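Local coordinates for periplasmic binding protein (PDB 4MX8), which probably captures a ferric siderophore or a related metal complex outside the membrane and delivers it to an ABC importer, at residues A174-A179 with D307-V312; W246-D251 with L285-T290; T140-T145 with S160-L165; S197-N202 with I212-G217; G206-L211 with A291-F296. All blocks are in the same frame, centred on the assembly; numbering follows the deposited sequence.

Contact 1. Residues A174-A179 with D307-V312; sequences AAVTEA and DDVLQV
Val176 and Val309 cross obliquely, branch against branch, with Val176 CG2 resting 3.4 Å from Val309 CG1. Both hold CG1 anti to the backbone N (chi1 172° and 173°), so Val309 meets its partner with that methyl, whereas Val176 uses the one beside its own N. One turn on, Val312 points its CB at the other segment. Its CG2, in the crowded position between backbone N and carbonyl carbon, lies 4.2 Å from Val176 CG2 and 4.0 Å from Ala175 O. The long helix 155-179, whose C-terminal part supplies residues 174-179, probably corresponds to the long helix that joins the two lobes in TroA-like (class III) binding proteins; against it packs the chain's C-terminal region. Leu310 starts out pointing away, yet its CD2 bends back to 3.8 Å from Ala175 CB. Farther along, Ala179 CB faces Val312 CB at 4.2 Å. No hydrogen bond crosses, so the segments are joined by methyl packing. Within 307-312, Asp308 O takes two bonds from Gln311: the backbone N, and NE2 at 2.8 Å in the carbonyl plane on a lone pair. Val309 and Val312 also touch Trp248 of strand 246-251.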
# COMPACT_ATOMS: atom_id res chain seq x y z
N ALA A 174 -7.77 1.57 -19.06
CA ALA A 174 -8.55 1.29 -20.26
C ALA A 174 -9.70 0.31 -19.95
O ALA A 174 -10.84 0.56 -20.33
CB ALA A 174 -7.67 0.78 -21.34
N ALA A 175 -9.41 -0.78 -19.24
CA ALA A 175 -10.44 -1.75 -18.86
C ALA A 175 -11.58 -1.12 -18.06
O ALA A 175 -12.75 -1.40 -18.31
CB ALA A 175 -9.83 -2.89 -18.11
N VAL A 176 -11.22 -0.28 -17.09
CA VAL A 176 -12.19 0.43 -16.25
C VAL A 176 -13.08 1.39 -17.06
O VAL A 176 -14.31 1.45 -16.86
CB VAL A 176 -11.45 1.20 -15.14
CG1 VAL A 176 -12.37 2.11 -14.36
CG2 VAL A 176 -10.79 0.23 -14.22
N THR A 177 -12.44 2.14 -17.96
CA THR A 177 -13.12 3.04 -18.87
C THR A 177 -14.10 2.29 -19.75
O THR A 177 -15.20 2.77 -20.03
CB THR A 177 -12.13 3.78 -19.77
OG1 THR A 177 -11.56 4.88 -19.06
CG2 THR A 177 -12.81 4.29 -21.02
N GLU A 178 -13.72 1.09 -20.17
CA GLU A 178 -14.53 0.33 -21.12
C GLU A 178 -15.73 -0.30 -20.41
O GLU A 178 -16.79 -0.48 -21.02
CB GLU A 178 -13.69 -0.72 -21.84
CG GLU A 178 -14.01 -0.86 -23.32
CD GLU A 178 -13.75 0.43 -24.11
OE1 GLU A 178 -12.71 1.11 -23.87
OE2 GLU A 178 -14.59 0.76 -24.98
N ALA A 179 -15.55 -0.61 -19.13
CA ALA A 179 -16.66 -1.04 -18.27
C ALA A 179 -17.63 0.12 -18.08
O ALA A 179 -18.81 -0.07 -17.80
CB ALA A 179 -16.14 -1.49 -16.92
N ASP A 307 -3.82 -6.63 -11.73
CA ASP A 307 -4.61 -7.82 -12.04
C ASP A 307 -5.98 -7.73 -11.40
O ASP A 307 -6.97 -8.15 -11.98
CB ASP A 307 -3.90 -9.10 -11.60
CG ASP A 307 -2.94 -9.62 -12.67
OD1 ASP A 307 -2.54 -8.83 -13.57
OD2 ASP A 307 -2.60 -10.83 -12.61
N ASP A 308 -6.02 -7.16 -10.20
CA ASP A 308 -7.27 -7.02 -9.48
C ASP A 308 -8.22 -6.11 -10.24
O ASP A 308 -9.37 -6.46 -10.45
CB ASP A 308 -7.03 -6.48 -8.07
CG ASP A 308 -6.62 -7.57 -7.09
OD1 ASP A 308 -6.64 -8.78 -7.46
OD2 ASP A 308 -6.29 -7.18 -5.93
N VAL A 309 -7.73 -4.95 -10.65
CA VAL A 309 -8.58 -4.02 -11.38
C VAL A 309 -9.02 -4.66 -12.71
O VAL A 309 -10.18 -4.57 -13.08
CB VAL A 309 -7.90 -2.66 -11.59
CG1 VAL A 309 -8.71 -1.77 -12.49
CG2 VAL A 309 -7.69 -1.97 -10.26
N LEU A 310 -8.11 -5.36 -13.39
CA LEU A 310 -8.43 -5.96 -14.70
C LEU A 310 -9.58 -6.97 -14.68
O LEU A 310 -10.05 -7.38 -15.73
CB LEU A 310 -7.19 -6.55 -15.37
CG LEU A 310 -6.25 -5.59 -16.11
CD1 LEU A 310 -4.90 -6.20 -16.39
CD2 LEU A 310 -6.88 -5.11 -17.39
N GLN A 311 -10.03 -7.37 -13.50
CA GLN A 311 -11.19 -8.23 -13.37
C GLN A 311 -12.45 -7.63 -14.00
O GLN A 311 -13.30 -8.39 -14.44
CB GLN A 311 -11.51 -8.54 -11.91
CG GLN A 311 -10.45 -9.28 -11.13
CD GLN A 311 -10.81 -9.42 -9.64
OE1 GLN A 311 -11.50 -10.37 -9.23
NE2 GLN A 311 -10.36 -8.46 -8.83
N VAL A 312 -12.60 -6.30 -14.02
CA VAL A 312 -13.82 -5.72 -14.63
C VAL A 312 -14.01 -6.16 -16.06
O VAL A 312 -15.14 -6.28 -16.53
CB VAL A 312 -13.88 -4.19 -14.68
CG1 VAL A 312 -14.52 -3.65 -13.44
CG2 VAL A 312 -12.52 -3.58 -14.95

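Contact 2. Residues W246-D251 with L285-T290; sequences WLWVVD and LYLNPT
Residues 246-251 and 285-287 pair as parallel strands, their axes 4.7 Å apart at closest and inclined by 33°. They are neighbours in the alpha/beta sheet, with helices between them in a beta-alpha-beta crossover. Leu285 N bonds to Leu247 O, Val249 N to Leu285 O, and Leu287 N to Val249 O, the last nearly straight at 177°. On the face carrying Trp248, the CD1 methyl of Leu285 sits over the six-membered ring in a CH-pi contact, while Leu287 CD2 reaches the ring edge, 3.6 Å from Trp248 CE3. An alanine at Trp248 would remove the whole indole and is likely to leave both leucines, and the Val309 and Val312 side chains that also touch the indole, more loosely packed. On the other face Val249 and Tyr286 lie side by side, Val249 CB 3.6 Å from Tyr286 CD1. Past the paired stretch one water bridges the strands, accepting from Asp251 N at 2.8 Å and donating to Leu287 O at 2.7 Å.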
# COMPACT_ATOMS: atom_id res chain seq x y z
N TRP A 246 -20.51 -0.57 -10.20
CA TRP A 246 -19.47 -1.50 -9.80
C TRP A 246 -19.15 -1.25 -8.34
O TRP A 246 -19.04 -0.09 -7.91
CB TRP A 246 -18.23 -1.26 -10.63
CG TRP A 246 -18.42 -1.43 -12.07
CD1 TRP A 246 -18.70 -0.47 -12.98
CD2 TRP A 246 -18.36 -2.66 -12.78
NE1 TRP A 246 -18.82 -1.02 -14.23
CE2 TRP A 246 -18.62 -2.37 -14.13
CE3 TRP A 246 -18.12 -3.99 -12.42
CZ2 TRP A 246 -18.63 -3.36 -15.12
CZ3 TRP A 246 -18.14 -4.97 -13.39
CH2 TRP A 246 -18.39 -4.65 -14.73
N LEU A 247 -19.00 -2.34 -7.57
CA LEU A 247 -18.64 -2.25 -6.16
C LEU A 247 -17.30 -2.93 -5.97
O LEU A 247 -17.16 -4.12 -6.26
CB LEU A 247 -19.70 -2.91 -5.29
CG LEU A 247 -19.57 -2.86 -3.76
CD1 LEU A 247 -19.87 -1.48 -3.23
CD2 LEU A 247 -20.51 -3.87 -3.12
N TRP A 248 -16.31 -2.17 -5.49
CA TRP A 248 -14.95 -2.67 -5.28
C TRP A 248 -14.66 -2.85 -3.81
O TRP A 248 -14.62 -1.88 -3.06
CB TRP A 248 -13.93 -1.67 -5.83
CG TRP A 248 -14.03 -1.39 -7.30
CD1 TRP A 248 -14.82 -0.45 -7.90
CD2 TRP A 248 -13.31 -2.03 -8.35
NE1 TRP A 248 -14.63 -0.47 -9.26
CE2 TRP A 248 -13.71 -1.43 -9.56
CE3 TRP A 248 -12.36 -3.05 -8.39
CZ2 TRP A 248 -13.19 -1.82 -10.79
CZ3 TRP A 248 -11.85 -3.43 -9.61
CH2 TRP A 248 -12.27 -2.82 -10.79
N VAL A 249 -14.42 -4.09 -3.39
CA VAL A 249 -14.38 -4.44 -1.97
C VAL A 249 -13.00 -4.83 -1.46
O VAL A 249 -12.35 -5.71 -2.03
CB VAL A 249 -15.32 -5.61 -1.69
CG1 VAL A 249 -15.40 -5.87 -0.21
CG2 VAL A 249 -16.69 -5.31 -2.27
N VAL A 250 -12.58 -4.19 -0.37
CA VAL A 250 -11.36 -4.55 0.36
C VAL A 250 -11.74 -5.12 1.73
O VAL A 250 -12.29 -4.41 2.57
CB VAL A 250 -10.49 -3.30 0.59
CG1 VAL A 250 -9.30 -3.63 1.42
CG2 VAL A 250 -10.06 -2.71 -0.72
N ASP A 251 -11.46 -6.40 1.96
CA ASP A 251 -11.80 -7.02 3.24
C ASP A 251 -10.69 -6.73 4.26
O ASP A 251 -9.70 -7.45 4.33
CB ASP A 251 -11.95 -8.53 3.03
CG ASP A 251 -12.44 -9.25 4.26
OD1 ASP A 251 -12.52 -8.64 5.35
OD2 ASP A 251 -12.76 -10.45 4.11
N LEU A 285 -16.39 -6.69 -7.22
CA LEU A 285 -15.02 -7.16 -7.39
C LEU A 285 -14.27 -7.08 -6.08
O LEU A 285 -14.28 -6.03 -5.42
CB LEU A 285 -14.30 -6.30 -8.42
CG LEU A 285 -15.09 -6.14 -9.71
CD1 LEU A 285 -14.93 -4.74 -10.16
CD2 LEU A 285 -14.62 -7.10 -10.76
N TYR A 286 -13.61 -8.17 -5.70
CA TYR A 286 -12.84 -8.18 -4.45
C TYR A 286 -11.34 -7.92 -4.69
O TYR A 286 -10.70 -8.56 -5.53
CB TYR A 286 -13.07 -9.47 -3.69
CG TYR A 286 -14.48 -9.59 -3.18
CD1 TYR A 286 -14.82 -9.15 -1.91
CD2 TYR A 286 -15.49 -10.10 -3.98
CE1 TYR A 286 -16.11 -9.23 -1.44
CE2 TYR A 286 -16.79 -10.19 -3.52
CZ TYR A 286 -17.09 -9.76 -2.25
OH TYR A 286 -18.37 -9.83 -1.79
N LEU A 287 -10.79 -6.97 -3.95
CA LEU A 287 -9.39 -6.61 -4.12
C LEU A 287 -8.54 -7.35 -3.09
O LEU A 287 -9.04 -7.73 -2.04
CB LEU A 287 -9.21 -5.10 -3.99
CG LEU A 287 -10.04 -4.20 -4.92
CD1 LEU A 287 -9.76 -2.78 -4.56
CD2 LEU A 287 -9.68 -4.44 -6.36
N ASN A 288 -7.26 -7.57 -3.39
CA ASN A 288 -6.37 -8.34 -2.51
C ASN A 288 -6.04 -7.52 -1.26
O ASN A 288 -5.27 -6.55 -1.33
CB ASN A 288 -5.08 -8.69 -3.27
CG ASN A 288 -4.13 -9.56 -2.46
OD1 ASN A 288 -4.02 -9.45 -1.24
ND2 ASN A 288 -3.41 -10.43 -3.16
N PRO A 289 -6.61 -7.93 -0.11
CA PRO A 289 -6.53 -7.23 1.18
C PRO A 289 -5.10 -6.92 1.55
O PRO A 289 -4.79 -5.75 1.76
CB PRO A 289 -7.12 -8.23 2.15
CG PRO A 289 -8.07 -9.01 1.32
CD PRO A 289 -7.37 -9.18 0.02
N THR A 290 -4.23 -7.93 1.61
CA THR A 290 -2.81 -7.70 1.89
C THR A 290 -2.19 -6.68 0.94
O THR A 290 -1.51 -5.76 1.38
CB THR A 290 -1.98 -8.99 1.82
OG1 THR A 290 -2.54 -9.97 2.69
CG2 THR A 290 -0.59 -8.71 2.26
O HOH W 1 -11.00 -8.12 -0.17

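Contact 3. Residues T140-T145 with S160-L165; sequences TLEQNT and SVLAEL
Leu162 reaches out from its helix with both methyls set against the facing one. Its CD2 meets Thr145 CB at 3.9 Å, the two side chains tip to tip, and also lies 3.9 Å from Leu141 O; CD1 leans on the backbone of Glu142. To one side Leu141 CD2 crosses Leu165 CD1 obliquely at 3.7 Å. To the other, Thr145 CG2 lies 3.9 Å from Val161 CG2. The rotation of Thr145 explains this division of work: chi1 of -56° puts CG2 anti to the backbone N, facing Val161, and turns OG1 back onto its own helix. There OG1 donates to Leu141 O at 2.7 Å in the carbonyl plane, and the same oxygen also accepts from Thr145 N. An alanine here would remove OG1 and CG2, and would probably cost the packing against Val161 as well as one of the two donors on Leu141 O. The frame is an antiparallel helical hairpin, its axes 10.6 Å apart and 166° from parallel. Helix 299-309 packs along the hairpin, with Thr302 on Leu141 and Val299 on Val161, and Arg303 touches Leu165 while forming a salt bridge to Glu164 of helix 155-179.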
# COMPACT_ATOMS: atom_id res chain seq x y z
N THR A 140 5.07 8.36 -5.59
CA THR A 140 5.82 7.52 -4.68
C THR A 140 6.42 6.29 -5.35
O THR A 140 7.60 5.99 -5.15
CB THR A 140 4.97 7.10 -3.50
OG1 THR A 140 4.59 8.28 -2.77
CG2 THR A 140 5.73 6.17 -2.57
N LEU A 141 5.60 5.61 -6.16
CA LEU A 141 6.06 4.43 -6.91
C LEU A 141 7.30 4.77 -7.73
O LEU A 141 8.29 4.04 -7.71
CB LEU A 141 4.96 3.90 -7.82
CG LEU A 141 5.33 2.67 -8.66
CD1 LEU A 141 5.62 1.54 -7.74
CD2 LEU A 141 4.22 2.28 -9.60
N GLU A 142 7.24 5.89 -8.44
CA GLU A 142 8.33 6.28 -9.33
C GLU A 142 9.59 6.69 -8.56
O GLU A 142 10.69 6.21 -8.84
CB GLU A 142 7.88 7.41 -10.24
CG GLU A 142 8.96 8.02 -11.11
CD GLU A 142 8.35 8.97 -12.13
OE1 GLU A 142 7.26 9.53 -11.82
OE2 GLU A 142 8.93 9.15 -13.22
N GLN A 143 9.42 7.54 -7.56
CA GLN A 143 10.58 8.00 -6.80
C GLN A 143 11.24 6.88 -6.01
O GLN A 143 12.43 6.66 -6.16
CB GLN A 143 10.22 9.19 -5.92
CG GLN A 143 9.65 10.34 -6.76
CD GLN A 143 9.38 11.59 -5.95
OE1 GLN A 143 10.07 11.86 -4.96
NE2 GLN A 143 8.37 12.36 -6.36
N ASN A 144 10.48 6.17 -5.19
CA ASN A 144 11.06 5.07 -4.43
C ASN A 144 11.75 4.00 -5.30
O ASN A 144 12.83 3.48 -4.94
CB ASN A 144 10.02 4.45 -3.51
CG ASN A 144 9.63 5.37 -2.39
OD1 ASN A 144 10.30 6.37 -2.14
ND2 ASN A 144 8.55 5.04 -1.70
N THR A 145 11.16 3.67 -6.44
CA THR A 145 11.74 2.64 -7.27
C THR A 145 13.02 3.11 -7.94
O THR A 145 14.01 2.38 -8.02
CB THR A 145 10.75 2.15 -8.31
OG1 THR A 145 9.58 1.71 -7.63
CG2 THR A 145 11.33 1.00 -9.11
N SER A 160 13.12 -0.36 -16.15
CA SER A 160 12.33 -1.39 -16.78
C SER A 160 11.01 -1.70 -16.09
O SER A 160 9.99 -1.79 -16.77
CB SER A 160 13.12 -2.68 -16.92
OG SER A 160 12.24 -3.71 -17.31
N VAL A 161 11.02 -1.88 -14.77
CA VAL A 161 9.77 -2.22 -14.09
C VAL A 161 8.77 -1.07 -14.12
O VAL A 161 7.57 -1.29 -14.24
CB VAL A 161 9.96 -2.77 -12.66
CG1 VAL A 161 10.80 -3.98 -12.68
CG2 VAL A 161 10.59 -1.74 -11.79
N LEU A 162 9.28 0.16 -14.03
CA LEU A 162 8.41 1.33 -14.13
C LEU A 162 7.71 1.39 -15.51
O LEU A 162 6.49 1.58 -15.59
CB LEU A 162 9.16 2.63 -13.79
CG LEU A 162 9.60 2.73 -12.31
CD1 LEU A 162 10.35 4.00 -11.99
CD2 LEU A 162 8.42 2.60 -11.37
N ALA A 163 8.48 1.19 -16.58
CA ALA A 163 7.90 1.01 -17.91
C ALA A 163 6.80 -0.06 -17.94
O ALA A 163 5.73 0.15 -18.50
CB ALA A 163 8.98 0.67 -18.89
N GLU A 164 7.08 -1.21 -17.34
CA GLU A 164 6.12 -2.29 -17.28
C GLU A 164 4.88 -1.84 -16.50
O GLU A 164 3.75 -2.00 -16.96
CB GLU A 164 6.73 -3.54 -16.64
CG GLU A 164 5.76 -4.71 -16.55
CD GLU A 164 5.99 -5.61 -15.33
OE1 GLU A 164 4.99 -6.18 -14.80
OE2 GLU A 164 7.17 -5.76 -14.92
N LEU A 165 5.10 -1.26 -15.33
CA LEU A 165 3.99 -0.83 -14.49
C LEU A 165 3.14 0.28 -15.12
O LEU A 165 1.93 0.34 -14.93
CB LEU A 165 4.47 -0.42 -13.09
CG LEU A 165 5.07 -1.51 -12.20
CD1 LEU A 165 5.48 -0.92 -10.87
CD2 LEU A 165 4.07 -2.63 -12.00

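Contact 4. Residues S197-N202 with I212-G217; sequences SPNTGN and IYDVFG
Two hydrogen bonds grip the hydroxyl of Tyr213, one to Leu196 O and one from Gly185 N, so the far end of the ring is tied to the backbone of strand 183-189 and to the residue just after strand 192-195. Along its length the ring is sandwiched. Ile212 CG2 sits over the centre of one face, 3.7 Å above the plane. Over the opposite face comes Pro198, whose CD lies toward the rim and 3.9 Å from the ring centroid, 23° off the normal, in a CH-pi contact. The proline ring and the tyrosine cross obliquely, and the nearest side-chain carbons are Pro198 CD and Tyr213 CD2 at 3.6 Å.

Next along the helix end, Asp214 turns its carboxylate to the loop. OD2 accepts Asn199 N on its syn lone pair at 3.0 Å, with an angle of 159° at the hydrogen. Within the loop, Ser197 OG donates to Pro198 O at 3.1 Å from above the carbonyl plane, and Asn199 ND2 bonds to Asp203 O. The contact thus folds the loop that follows edge strand 192-195 back over the end of helix 207-214, the very helix it leads into. Chemically, one backbone amide and one CH-pi face do the joining, and since Asp214 is largely exposed, its carboxylate would probably remain ionised.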
# COMPACT_ATOMS: atom_id res chain seq x y z
N SER A 197 -12.88 7.04 -0.72
CA SER A 197 -13.15 8.33 -1.31
C SER A 197 -11.93 8.75 -2.11
O SER A 197 -10.80 8.52 -1.68
CB SER A 197 -13.44 9.32 -0.18
OG SER A 197 -13.29 10.66 -0.62
N PRO A 198 -12.14 9.38 -3.28
CA PRO A 198 -11.00 9.96 -3.99
C PRO A 198 -10.22 10.87 -3.06
O PRO A 198 -10.81 11.59 -2.24
CB PRO A 198 -11.65 10.80 -5.09
CG PRO A 198 -12.94 10.20 -5.31
CD PRO A 198 -13.41 9.63 -3.99
N ASN A 199 -8.90 10.82 -3.16
CA ASN A 199 -8.05 11.64 -2.31
C ASN A 199 -8.17 13.10 -2.70
O ASN A 199 -7.95 13.46 -3.85
CB ASN A 199 -6.61 11.18 -2.47
CG ASN A 199 -5.72 11.62 -1.34
OD1 ASN A 199 -6.19 12.14 -0.32
ND2 ASN A 199 -4.41 11.41 -1.51
N THR A 200 -8.52 13.93 -1.74
CA THR A 200 -8.54 15.37 -1.94
C THR A 200 -7.37 15.99 -1.17
O THR A 200 -7.14 15.68 0.01
CB THR A 200 -9.90 15.99 -1.50
OG1 THR A 200 -10.23 15.54 -0.17
CG2 THR A 200 -11.01 15.59 -2.48
N GLY A 201 -6.62 16.85 -1.84
CA GLY A 201 -5.43 17.43 -1.26
C GLY A 201 -4.21 16.55 -1.45
O GLY A 201 -4.23 15.57 -2.20
N ASN A 202 -3.12 16.92 -0.79
CA ASN A 202 -1.89 16.14 -0.85
C ASN A 202 -1.80 15.27 0.40
O ASN A 202 -0.79 14.59 0.61
CB ASN A 202 -0.68 17.07 -0.98
CG ASN A 202 0.53 16.41 -1.65
OD1 ASN A 202 0.63 16.38 -2.88
ND2 ASN A 202 1.46 15.90 -0.84
N ILE A 212 -8.27 3.35 -5.96
CA ILE A 212 -9.19 2.83 -6.95
C ILE A 212 -9.73 3.93 -7.90
O ILE A 212 -9.95 3.70 -9.09
CB ILE A 212 -10.30 2.04 -6.19
CG1 ILE A 212 -10.41 0.62 -6.74
CG2 ILE A 212 -11.63 2.79 -6.13
CD1 ILE A 212 -10.85 0.54 -8.17
N TYR A 213 -9.89 5.15 -7.38
CA TYR A 213 -10.40 6.26 -8.18
C TYR A 213 -9.26 7.06 -8.79
O TYR A 213 -9.37 7.54 -9.92
CB TYR A 213 -11.24 7.24 -7.33
CG TYR A 213 -12.27 6.62 -6.41
CD1 TYR A 213 -13.49 6.21 -6.89
CD2 TYR A 213 -12.02 6.48 -5.06
CE1 TYR A 213 -14.44 5.65 -6.05
CE2 TYR A 213 -12.95 5.92 -4.21
CZ TYR A 213 -14.15 5.50 -4.71
OH TYR A 213 -15.09 4.95 -3.88
N ASP A 214 -8.19 7.24 -8.02
CA ASP A 214 -7.12 8.20 -8.35
C ASP A 214 -6.10 7.68 -9.38
O ASP A 214 -5.66 8.42 -10.26
CB ASP A 214 -6.39 8.61 -7.08
CG ASP A 214 -7.28 9.38 -6.11
OD1 ASP A 214 -8.21 10.09 -6.57
OD2 ASP A 214 -7.04 9.27 -4.89
N VAL A 215 -5.75 6.41 -9.24
CA VAL A 215 -4.83 5.73 -10.14
C VAL A 215 -5.56 5.01 -11.30
O VAL A 215 -5.20 5.15 -12.47
CB VAL A 215 -4.04 4.67 -9.35
CG1 VAL A 215 -3.25 3.75 -10.29
CG2 VAL A 215 -3.15 5.34 -8.33
N PHE A 216 -6.59 4.24 -10.96
CA PHE A 216 -7.27 3.40 -11.96
C PHE A 216 -8.48 4.04 -12.65
O PHE A 216 -8.97 3.53 -13.66
CB PHE A 216 -7.60 2.04 -11.35
CG PHE A 216 -6.38 1.27 -10.96
CD1 PHE A 216 -5.63 0.60 -11.91
CD2 PHE A 216 -5.96 1.25 -9.65
CE1 PHE A 216 -4.49 -0.09 -11.54
CE2 PHE A 216 -4.83 0.55 -9.27
CZ PHE A 216 -4.10 -0.13 -10.22
N GLY A 217 -8.96 5.16 -12.12
CA GLY A 217 -9.92 5.97 -12.84
C GLY A 217 -11.39 5.59 -12.77
O GLY A 217 -12.18 6.06 -13.58

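Contact 5. Residues G206-L211 with A291-F296; sequences GARGGL and AWYIVF
The more deeply buried part of this pairing is hydrophobic. Helices 207-211 and 291-295 run antiparallel (169° between directions), their axes 10.3 Å apart, and buried Leu211 and Trp292 meet between them: Leu211 CD2 lies 3.9 Å from Trp292 CE3, the two side chains crossing obliquely. Beside them Arg208 behaves first as an aliphatic chain. Its CG is anti to the backbone N, and its CD comes over the face of the Phe296 ring, 4.1 Å from the centroid, as a CH-pi contact.

The outer part is more exposed and less well fixed: Arg208, Tyr293 and Phe296 are all partly exposed, and Phe296 has two deposited conformers, which suggests that its ring is mobile. A bend at chi3 (62°) carries the guanidinium past Phe296 to Tyr293, whose CE1 stands over one guanidinium face, 3.4 Å from Arg208 NH2. The planes are 38° apart, so this is an inclined contact, not a flat stack, and the attraction of Arg208 CZ to the Phe296 ring is at most weak because of its length. Backbone geometry sets the place of Phe296: its N bonds to Ala291 O at 2.9 Å, closing a wider pi-type turn.

Around the pair, Met305 of helix 299-309 packs on both Leu211 and Trp292, Asp308 of that helix bonds to Trp292 NE1, and helix 252-256 touches Tyr293.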
# COMPACT_ATOMS: atom_id res chain seq x y z
N GLY A 206 -4.96 9.70 3.08
CA GLY A 206 -6.13 9.29 2.34
C GLY A 206 -5.84 8.80 0.95
O GLY A 206 -6.76 8.51 0.19
N ALA A 207 -4.55 8.71 0.62
CA ALA A 207 -4.12 8.27 -0.71
C ALA A 207 -4.54 6.83 -0.96
O ALA A 207 -4.93 6.46 -2.07
CB ALA A 207 -2.63 8.41 -0.83
N ARG A 208 -4.45 6.03 0.09
CA ARG A 208 -4.77 4.60 -0.01
C ARG A 208 -6.22 4.34 -0.35
O ARG A 208 -6.52 3.50 -1.20
CB ARG A 208 -4.41 3.89 1.29
CG ARG A 208 -4.51 2.39 1.17
CD ARG A 208 -4.08 1.74 2.45
NE ARG A 208 -4.95 2.11 3.55
CZ ARG A 208 -4.59 2.02 4.83
NH1 ARG A 208 -3.38 1.58 5.13
NH2 ARG A 208 -5.44 2.38 5.79
N GLY A 209 -7.12 5.04 0.32
CA GLY A 209 -8.52 4.87 0.04
C GLY A 209 -8.83 5.26 -1.38
O GLY A 209 -9.58 4.57 -2.07
N GLY A 210 -8.23 6.35 -1.83
CA GLY A 210 -8.54 6.90 -3.14
C GLY A 210 -7.94 6.18 -4.34
O GLY A 210 -8.29 6.48 -5.47
N LEU A 211 -7.05 5.22 -4.07
CA LEU A 211 -6.32 4.50 -5.11
C LEU A 211 -7.18 4.03 -6.29
O LEU A 211 -6.87 4.28 -7.45
CB LEU A 211 -5.65 3.28 -4.48
CG LEU A 211 -4.18 3.01 -4.77
CD1 LEU A 211 -3.37 4.23 -4.43
CD2 LEU A 211 -3.78 1.85 -3.89
N ALA A 291 -2.40 -6.85 -0.37
CA ALA A 291 -1.83 -5.87 -1.30
C ALA A 291 -2.44 -4.47 -1.12
O ALA A 291 -1.72 -3.51 -0.88
CB ALA A 291 -1.95 -6.33 -2.73
N TRP A 292 -3.76 -4.35 -1.19
CA TRP A 292 -4.37 -3.04 -1.11
C TRP A 292 -4.36 -2.38 0.27
O TRP A 292 -4.46 -1.17 0.37
CB TRP A 292 -5.79 -3.08 -1.65
CG TRP A 292 -5.90 -3.38 -3.10
CD1 TRP A 292 -5.79 -4.60 -3.69
CD2 TRP A 292 -6.16 -2.44 -4.16
NE1 TRP A 292 -5.96 -4.49 -5.04
CE2 TRP A 292 -6.19 -3.18 -5.36
CE3 TRP A 292 -6.37 -1.06 -4.20
CZ2 TRP A 292 -6.43 -2.57 -6.60
CZ3 TRP A 292 -6.61 -0.46 -5.42
CH2 TRP A 292 -6.64 -1.22 -6.61
N TYR A 293 -4.24 -3.15 1.34
CA TYR A 293 -4.32 -2.52 2.65
C TYR A 293 -3.05 -2.60 3.50
O TYR A 293 -2.71 -1.64 4.19
CB TYR A 293 -5.51 -3.08 3.43
CG TYR A 293 -5.63 -2.53 4.83
CD1 TYR A 293 -6.30 -1.36 5.07
CD2 TYR A 293 -5.06 -3.18 5.91
CE1 TYR A 293 -6.41 -0.86 6.33
CE2 TYR A 293 -5.16 -2.67 7.18
CZ TYR A 293 -5.85 -1.52 7.38
OH TYR A 293 -5.97 -1.00 8.65
N ILE A 294 -2.34 -3.72 3.47
CA ILE A 294 -1.13 -3.85 4.31
C ILE A 294 0.11 -3.28 3.64
O ILE A 294 0.77 -2.41 4.19
CB ILE A 294 -0.86 -5.32 4.72
CG1 ILE A 294 -1.95 -5.82 5.65
CG2 ILE A 294 0.50 -5.43 5.36
CD1 ILE A 294 -1.97 -5.12 6.97
N VAL A 295 0.40 -3.77 2.45
CA VAL A 295 1.58 -3.35 1.70
C VAL A 295 1.43 -1.98 1.05
O VAL A 295 2.19 -1.04 1.35
CB VAL A 295 1.92 -4.37 0.61
CG1 VAL A 295 3.18 -3.95 -0.10
CG2 VAL A 295 2.08 -5.75 1.23
N PHE A 296 0.39 -1.86 0.21
CA PHE A 296 0.05 -0.65 -0.56
C PHE A 296 1.22 0.15 -1.16
O PHE A 296 1.49 1.29 -0.80
CB PHE A 296 -0.99 0.24 0.18
CG PHE A 296 -0.43 1.03 1.34
CD1 PHE A 296 -0.14 0.43 2.56
CD2 PHE A 296 -0.25 2.40 1.24
CE1 PHE A 296 0.36 1.17 3.63
CE2 PHE A 296 0.25 3.14 2.30
CZ PHE A 296 0.55 2.52 3.49

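Contact 5 lies about 4 Å from the centre of the chain, and contacts 2 and 4 have their centres about 11 and 10 Å from its own. Contacts 1 and 3 share the long helix 155-179, their centres about 21 Å apart, without touching. Along the chain contact 3 closes first; contact 1 then spans the other three, within which contacts 4 and 5 interleave on helix 207-214. Contacts 2 and 5 share helix 289-295. Asp308 bonds to Asn288 N where contacts 1 and 2 meet. Contacts 1, 2, 4 and 5 thus form one connected packed region; contact 3 lies apart on helix 155-179, consistent with that helix joining the lobes as in TroA-like proteins.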